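Local coordinates for glycosylation Associate Protein 1 (Streptococcus agalactiae serotype V, PDB 6OYC), which probably acts in the accessory Sec system that exports glycosylated adhesins, as a GT-B-like component of the Gap123 complex, at residues L53-N58 and S75-I80; S312-D317 and L421-L426. All coordinates share one frame; numbering follows the deposited sequence.

Contact 1: L53-N58 and S75-I80; sequences LNYMPN and SVFDDI
The backbones come within 5.4 Å between Leu53 CA and Val76 CA, where the loop leaving strand 48-52 passes the first turn of helix 76-80; Tyr55 draws level with Phe77 further along. No direct hydrogen bond joins the two backbones, and waters fill that role. Water 1 donates to Asn54 O and accepts from Ser75 OG and Phe77 N, while water 2 accepts from Met56 N and donates to Ser75 OG. Ser75 is the N-cap of the helix: its OG takes Asp78 N at 3.0 Å in a nearly straight bond (169°), so one hydroxyl oxygen serves both the helix end and the loop. A third water runs from Met56 O to Asp78 OD1; the other carboxylate oxygen of Asp78 forms a salt bridge with Arg151.

The apolar part centres on Phe77. Tyr55 CB sits over one face of its ring, 3.8 Å from the centroid and almost on the normal, a CH-pi contact, while Leu53 O lies at the ring edge, 3.5 Å from Phe77 CE1. With CG anti to its backbone N (chi1 -179°), Tyr55 brings CD1 to 3.6 Å from Phe77 CD2, the two rings inclined at 51°. Pro57 CD lies over one face of the Tyr55 ring, and Tyr55 OH is hydrogen-bonded to Ser155 and Ser156. Beyond them, Leu53 CD2 touches Val76 CG2 at 3.7 Å. The arrangement sets the loop after strand 48-52 against the short helix that follows its parallel neighbour 73-75, at the C-terminal ends of two strands of a Rossmann-like sheet, consistent with the GT-B clan.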
loop_
_atom_site.group_PDB
_atom_site.type_symbol
_atom_site.label_atom_id
_atom_site.label_comp_id
_atom_site.label_asym_id
_atom_site.label_seq_id
_atom_site.Cartn_x
_atom_site.Cartn_y
_atom_site.Cartn_z
ATOM N N LEU A 53 -2.252 -8.277 -13.479
ATOM C CA LEU A 53 -1.428 -9.255 -14.178
ATOM C C LEU A 53 -0.837 -10.311 -13.261
ATOM O O LEU A 53 -0.559 -11.417 -13.725
ATOM C CB LEU A 53 -0.297 -8.558 -14.932
ATOM C CG LEU A 53 -0.699 -7.614 -16.063
ATOM C CD1 LEU A 53 0.553 -7.099 -16.795
ATOM C CD2 LEU A 53 -1.638 -8.277 -17.041
ATOM N N ASN A 54 -0.632 -10.008 -11.980
ATOM C CA ASN A 54 0.006 -10.948 -11.071
ATOM C C ASN A 54 -1.036 -11.714 -10.270
ATOM O O ASN A 54 -2.219 -11.377 -10.247
ATOM C CB ASN A 54 0.971 -10.231 -10.121
ATOM C CG ASN A 54 0.280 -9.180 -9.265
ATOM O OD1 ASN A 54 -0.438 -8.321 -9.773
ATOM N ND2 ASN A 54 0.495 -9.249 -7.965
ATOM N N TYR A 55 -0.564 -12.767 -9.610
ATOM C CA TYR A 55 -1.404 -13.627 -8.780
ATOM C C TYR A 55 -1.885 -12.859 -7.539
ATOM O O TYR A 55 -1.070 -12.377 -6.741
ATOM C CB TYR A 55 -0.579 -14.857 -8.397
ATOM C CG TYR A 55 -1.247 -15.911 -7.543
ATOM C CD1 TYR A 55 -2.455 -16.496 -7.925
ATOM C CD2 TYR A 55 -0.659 -16.335 -6.357
ATOM C CE1 TYR A 55 -3.048 -17.470 -7.152
ATOM C CE2 TYR A 55 -1.232 -17.316 -5.587
ATOM C CZ TYR A 55 -2.429 -17.871 -5.982
ATOM O OH TYR A 55 -3.011 -18.841 -5.213
ATOM N N MET A 56 -3.199 -12.726 -7.365
ATOM C CA MET A 56 -3.751 -11.914 -6.271
ATOM C C MET A 56 -4.933 -12.613 -5.597
ATOM O O MET A 56 -6.087 -12.184 -5.719
ATOM C CB MET A 56 -4.156 -10.533 -6.798
ATOM C CG MET A 56 -2.969 -9.635 -7.123
ATOM S SD MET A 56 -2.251 -9.060 -5.577
ATOM C CE MET A 56 -3.178 -7.531 -5.348
ATOM N N PRO A 57 -4.674 -13.684 -4.844
ATOM C CA PRO A 57 -5.789 -14.407 -4.191
ATOM C C PRO A 57 -6.559 -13.561 -3.182
ATOM O O PRO A 57 -7.699 -13.905 -2.841
ATOM C CB PRO A 57 -5.091 -15.591 -3.512
ATOM C CG PRO A 57 -3.650 -15.140 -3.357
ATOM C CD PRO A 57 -3.364 -14.286 -4.540
ATOM N N ASN A 58 -5.985 -12.456 -2.707
ATOM C CA ASN A 58 -6.651 -11.569 -1.762
ATOM C C ASN A 58 -7.134 -10.286 -2.422
ATOM O O ASN A 58 -7.266 -9.256 -1.755
ATOM C CB ASN A 58 -5.723 -11.233 -0.596
ATOM C CG ASN A 58 -6.456 -11.182 0.695
ATOM O OD1 ASN A 58 -7.230 -12.090 1.009
ATOM N ND2 ASN A 58 -6.263 -10.093 1.455
ATOM N N SER A 75 -8.640 -10.362 -13.926
ATOM C CA SER A 75 -7.460 -10.949 -13.306
ATOM C C SER A 75 -6.951 -12.067 -14.198
ATOM O O SER A 75 -7.647 -13.063 -14.412
ATOM C CB SER A 75 -7.763 -11.477 -11.902
ATOM O OG SER A 75 -6.784 -12.424 -11.519
ATOM N N VAL A 76 -5.739 -11.896 -14.718
ATOM C CA VAL A 76 -5.118 -12.926 -15.541
ATOM C C VAL A 76 -5.191 -14.287 -14.842
ATOM O O VAL A 76 -5.571 -15.301 -15.442
ATOM C CB VAL A 76 -3.667 -12.526 -15.871
ATOM C CG1 VAL A 76 -2.876 -13.712 -16.328
ATOM C CG2 VAL A 76 -3.623 -11.412 -16.893
ATOM N N PHE A 77 -4.841 -14.329 -13.560
ATOM C CA PHE A 77 -4.777 -15.620 -12.873
ATOM C C PHE A 77 -6.161 -16.193 -12.613
ATOM O O PHE A 77 -6.335 -17.411 -12.666
ATOM C CB PHE A 77 -3.983 -15.503 -11.568
ATOM C CG PHE A 77 -2.498 -15.637 -11.774
ATOM C CD1 PHE A 77 -1.768 -14.581 -12.321
ATOM C CD2 PHE A 77 -1.845 -16.827 -11.469
ATOM C CE1 PHE A 77 -0.410 -14.687 -12.519
ATOM C CE2 PHE A 77 -0.481 -16.943 -11.667
ATOM C CZ PHE A 77 0.239 -15.873 -12.204
ATOM N N ASP A 78 -7.152 -15.340 -12.320
ATOM C CA ASP A 78 -8.543 -15.791 -12.253
ATOM C C ASP A 78 -8.953 -16.494 -13.550
ATOM O O ASP A 78 -9.581 -17.560 -13.531
ATOM C CB ASP A 78 -9.465 -14.598 -11.979
ATOM C CG ASP A 78 -9.560 -14.234 -10.489
ATOM O OD1 ASP A 78 -8.671 -14.582 -9.680
ATOM O OD2 ASP A 78 -10.546 -13.573 -10.130
ATOM N N ASP A 79 -8.607 -15.894 -14.686
ATOM C CA ASP A 79 -8.866 -16.484 -16.000
ATOM C C ASP A 79 -8.171 -17.837 -16.145
ATOM O O ASP A 79 -8.805 -18.855 -16.439
ATOM C CB ASP A 79 -8.376 -15.493 -17.059
ATOM C CG ASP A 79 -8.729 -15.897 -18.483
ATOM O OD1 ASP A 79 -9.156 -17.040 -18.727
ATOM O OD2 ASP A 79 -8.555 -15.037 -19.370
ATOM N N ILE A 80 -6.855 -17.858 -15.949
ATOM C CA ILE A 80 -6.103 -19.109 -15.984
ATOM C C ILE A 80 -6.772 -20.167 -15.118
ATOM O O ILE A 80 -7.036 -21.287 -15.568
ATOM C CB ILE A 80 -4.657 -18.862 -15.535
ATOM C CG1 ILE A 80 -3.979 -17.900 -16.503
ATOM C CG2 ILE A 80 -3.896 -20.181 -15.393
ATOM C CD1 ILE A 80 -2.578 -17.545 -16.083
HETATM O O HOH W 1 -4.160 -11.647 -11.892
HETATM O O HOH W 2 -5.481 -13.656 -9.097
HETATM O O HOH W 3 -7.968 -12.755 -7.810
#

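Contact 2: S312-D317 and L421-L426; sequences SNQVRD and LEYVRL
Arg425 reaches across to Ser312 and Asn313 and makes the polar half of this contact through a single nitrogen. Arg425 NH1 donates to Ser312 OG at 3.0 Å and to Asn313 OD1 at 2.9 Å, both acceptors lying close to the guanidinium plane. The amide of Asn313 is turned 61° from that plane, and Arg425 NH1 stands 25° off the plane of its carbonyl. A bend at chi2 (64°) in an otherwise extended outer chain lays Arg425 CD alongside Ser312 OG.

Close van der Waals contact adds to this: Ser312 CB rests on the backbone carbonyls of the other segment, 3.2 Å from Tyr423 O and 3.4 Å from Val424 O. Val315 CG1 approaches Tyr423 CD1 to 3.8 Å, and the two side chains cross at about a right angle.

Water 4 supplies the bridge between backbones, donating to both Asp317 O and Tyr423 O, though the leg to Tyr423 O is unusually short and its exact length doubtful.

A type I turn from Leu421 to Val424 carries the chain from helix 414-420 into strand 426-428. Arg425 makes a cation-pi contact with Trp487 of helix 484-502, which also touches Ser312 and Asn313, and its backbone bonds to Glu319 where strands 318-323 and 426-428 start side by side.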
loop_
_atom_site.group_PDB
_atom_site.type_symbol
_atom_site.label_atom_id
_atom_site.label_comp_id
_atom_site.label_asym_id
_atom_site.label_seq_id
_atom_site.Cartn_x
_atom_site.Cartn_y
_atom_site.Cartn_z
ATOM N N SER A 312 -11.151 17.395 13.820
ATOM C CA SER A 312 -10.561 17.840 15.080
ATOM C C SER A 312 -11.200 19.114 15.619
ATOM O O SER A 312 -10.873 19.521 16.738
ATOM C CB SER A 312 -9.051 18.062 14.932
ATOM O OG SER A 312 -8.770 19.274 14.258
ATOM N N ASN A 313 -12.084 19.760 14.854
ATOM C CA ASN A 313 -12.826 20.907 15.372
ATOM C C ASN A 313 -13.806 20.512 16.471
ATOM O O ASN A 313 -14.272 21.393 17.206
ATOM C CB ASN A 313 -13.572 21.614 14.229
ATOM C CG ASN A 313 -12.681 22.567 13.444
ATOM O OD1 ASN A 313 -11.576 22.898 13.875
ATOM N ND2 ASN A 313 -13.157 23.014 12.296
ATOM N N GLN A 314 -14.091 19.215 16.616
ATOM C CA GLN A 314 -15.134 18.688 17.486
ATOM C C GLN A 314 -14.587 18.063 18.771
ATOM O O GLN A 314 -15.327 17.361 19.472
ATOM C CB GLN A 314 -15.974 17.656 16.713
ATOM C CG GLN A 314 -16.438 18.142 15.331
ATOM C CD GLN A 314 -16.932 17.018 14.420
ATOM O OE1 GLN A 314 -17.025 15.853 14.827
ATOM N NE2 GLN A 314 -17.250 17.368 13.175
ATOM N N VAL A 315 -13.318 18.298 19.105
ATOM C CA VAL A 315 -12.749 17.767 20.339
ATOM C C VAL A 315 -12.017 18.879 21.068
ATOM O O VAL A 315 -11.482 19.800 20.448
ATOM C CB VAL A 315 -11.803 16.572 20.081
ATOM C CG1 VAL A 315 -12.599 15.367 19.602
ATOM C CG2 VAL A 315 -10.729 16.949 19.072
ATOM N N ARG A 316 -11.999 18.792 22.398
ATOM C CA ARG A 316 -11.242 19.773 23.168
ATOM C C ARG A 316 -9.749 19.462 23.144
ATOM O O ARG A 316 -8.928 20.384 23.126
ATOM C CB ARG A 316 -11.764 19.846 24.609
ATOM C CG ARG A 316 -10.929 20.747 25.529
ATOM C CD ARG A 316 -11.512 20.893 26.932
ATOM N NE ARG A 316 -12.370 19.770 27.306
ATOM C CZ ARG A 316 -12.651 19.429 28.561
ATOM N NH1 ARG A 316 -12.131 20.118 29.572
ATOM N NH2 ARG A 316 -13.451 18.396 28.807
ATOM N N ASP A 317 -9.387 18.181 23.126
ATOM C CA ASP A 317 -7.988 17.785 23.021
ATOM C C ASP A 317 -7.366 18.368 21.757
ATOM O O ASP A 317 -8.029 18.532 20.732
ATOM C CB ASP A 317 -7.873 16.261 23.005
ATOM C CG ASP A 317 -8.179 15.643 24.360
ATOM O OD1 ASP A 317 -8.150 16.385 25.361
ATOM O OD2 ASP A 317 -8.450 14.423 24.431
ATOM N N LEU A 421 -5.825 9.466 12.716
ATOM C CA LEU A 421 -5.758 10.860 12.309
ATOM C C LEU A 421 -7.108 11.557 12.317
ATOM O O LEU A 421 -7.163 12.764 12.049
ATOM C CB LEU A 421 -5.151 10.962 10.910
ATOM C CG LEU A 421 -3.638 10.748 10.875
ATOM C CD1 LEU A 421 -3.136 10.634 9.428
ATOM C CD2 LEU A 421 -2.916 11.865 11.616
ATOM N N GLU A 422 -8.185 10.828 12.617
ATOM C CA GLU A 422 -9.529 11.385 12.491
ATOM C C GLU A 422 -9.663 12.708 13.237
ATOM O O GLU A 422 -10.154 13.699 12.692
ATOM C CB GLU A 422 -10.559 10.378 13.011
ATOM C CG GLU A 422 -11.986 10.710 12.608
ATOM C CD GLU A 422 -13.003 9.782 13.243
ATOM O OE1 GLU A 422 -12.585 8.887 14.014
ATOM O OE2 GLU A 422 -14.216 9.958 12.974
ATOM N N TYR A 423 -9.231 12.735 14.492
ATOM C CA TYR A 423 -9.398 13.905 15.342
ATOM C C TYR A 423 -8.077 14.617 15.620
ATOM O O TYR A 423 -8.012 15.437 16.533
ATOM C CB TYR A 423 -10.092 13.508 16.652
ATOM C CG TYR A 423 -11.502 12.963 16.450
ATOM C CD1 TYR A 423 -12.565 13.819 16.152
ATOM C CD2 TYR A 423 -11.766 11.595 16.543
ATOM C CE1 TYR A 423 -13.853 13.329 15.950
ATOM C CE2 TYR A 423 -13.049 11.095 16.341
ATOM C CZ TYR A 423 -14.088 11.965 16.046
ATOM O OH TYR A 423 -15.359 11.468 15.845
ATOM N N VAL A 424 -7.032 14.351 14.833
ATOM C CA VAL A 424 -5.719 14.902 15.135
ATOM C C VAL A 424 -5.659 16.358 14.697
ATOM O O VAL A 424 -6.227 16.757 13.679
ATOM C CB VAL A 424 -4.606 14.050 14.487
ATOM C CG1 VAL A 424 -3.308 14.847 14.310
ATOM C CG2 VAL A 424 -4.319 12.837 15.360
ATOM N N ARG A 425 -4.988 17.168 15.501
ATOM C CA ARG A 425 -4.844 18.584 15.204
ATOM C C ARG A 425 -3.581 18.875 14.400
ATOM O O ARG A 425 -3.595 19.723 13.497
ATOM C CB ARG A 425 -4.830 19.372 16.519
ATOM C CG ARG A 425 -5.134 20.845 16.367
ATOM C CD ARG A 425 -6.543 21.077 15.865
ATOM N NE ARG A 425 -6.889 22.488 15.923
ATOM C CZ ARG A 425 -7.977 23.020 15.373
ATOM N NH1 ARG A 425 -8.839 22.254 14.711
ATOM N NH2 ARG A 425 -8.195 24.326 15.477
ATOM N N LEU A 426 -2.487 18.180 14.706
ATOM C CA LEU A 426 -1.186 18.551 14.172
ATOM C C LEU A 426 -0.357 17.304 13.897
ATOM O O LEU A 426 -0.290 16.403 14.741
ATOM C CB LEU A 426 -0.450 19.479 15.149
ATOM C CG LEU A 426 0.894 20.069 14.713
ATOM C CD1 LEU A 426 0.738 20.936 13.467
ATOM C CD2 LEU A 426 1.522 20.877 15.866
HETATM O O HOH W 4 -7.065 16.712 18.511
#

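How the contacts relate
From the N terminus, contact 1 comes first: it closes a short loop, just 16 residues between its segments, that holds helix 59-65 and leads into strand 73-75. The chain then runs through the ten-stranded antiparallel sheet and the rest of the seven-stranded parallel sheet before contact 2 opens. Contact 2 spans 103 residues, including strands 318-323, 349-354 and 406-409 and the helices among them, so it brings together the entrances to two neighbouring strands of the six-stranded parallel sheet. The contacts follow in series, neither nested nor crossed. Their centres lie about 41 Å apart, on opposite sides of the chain's centre, and each belongs to a different parallel sheet of the GT-B-like architecture.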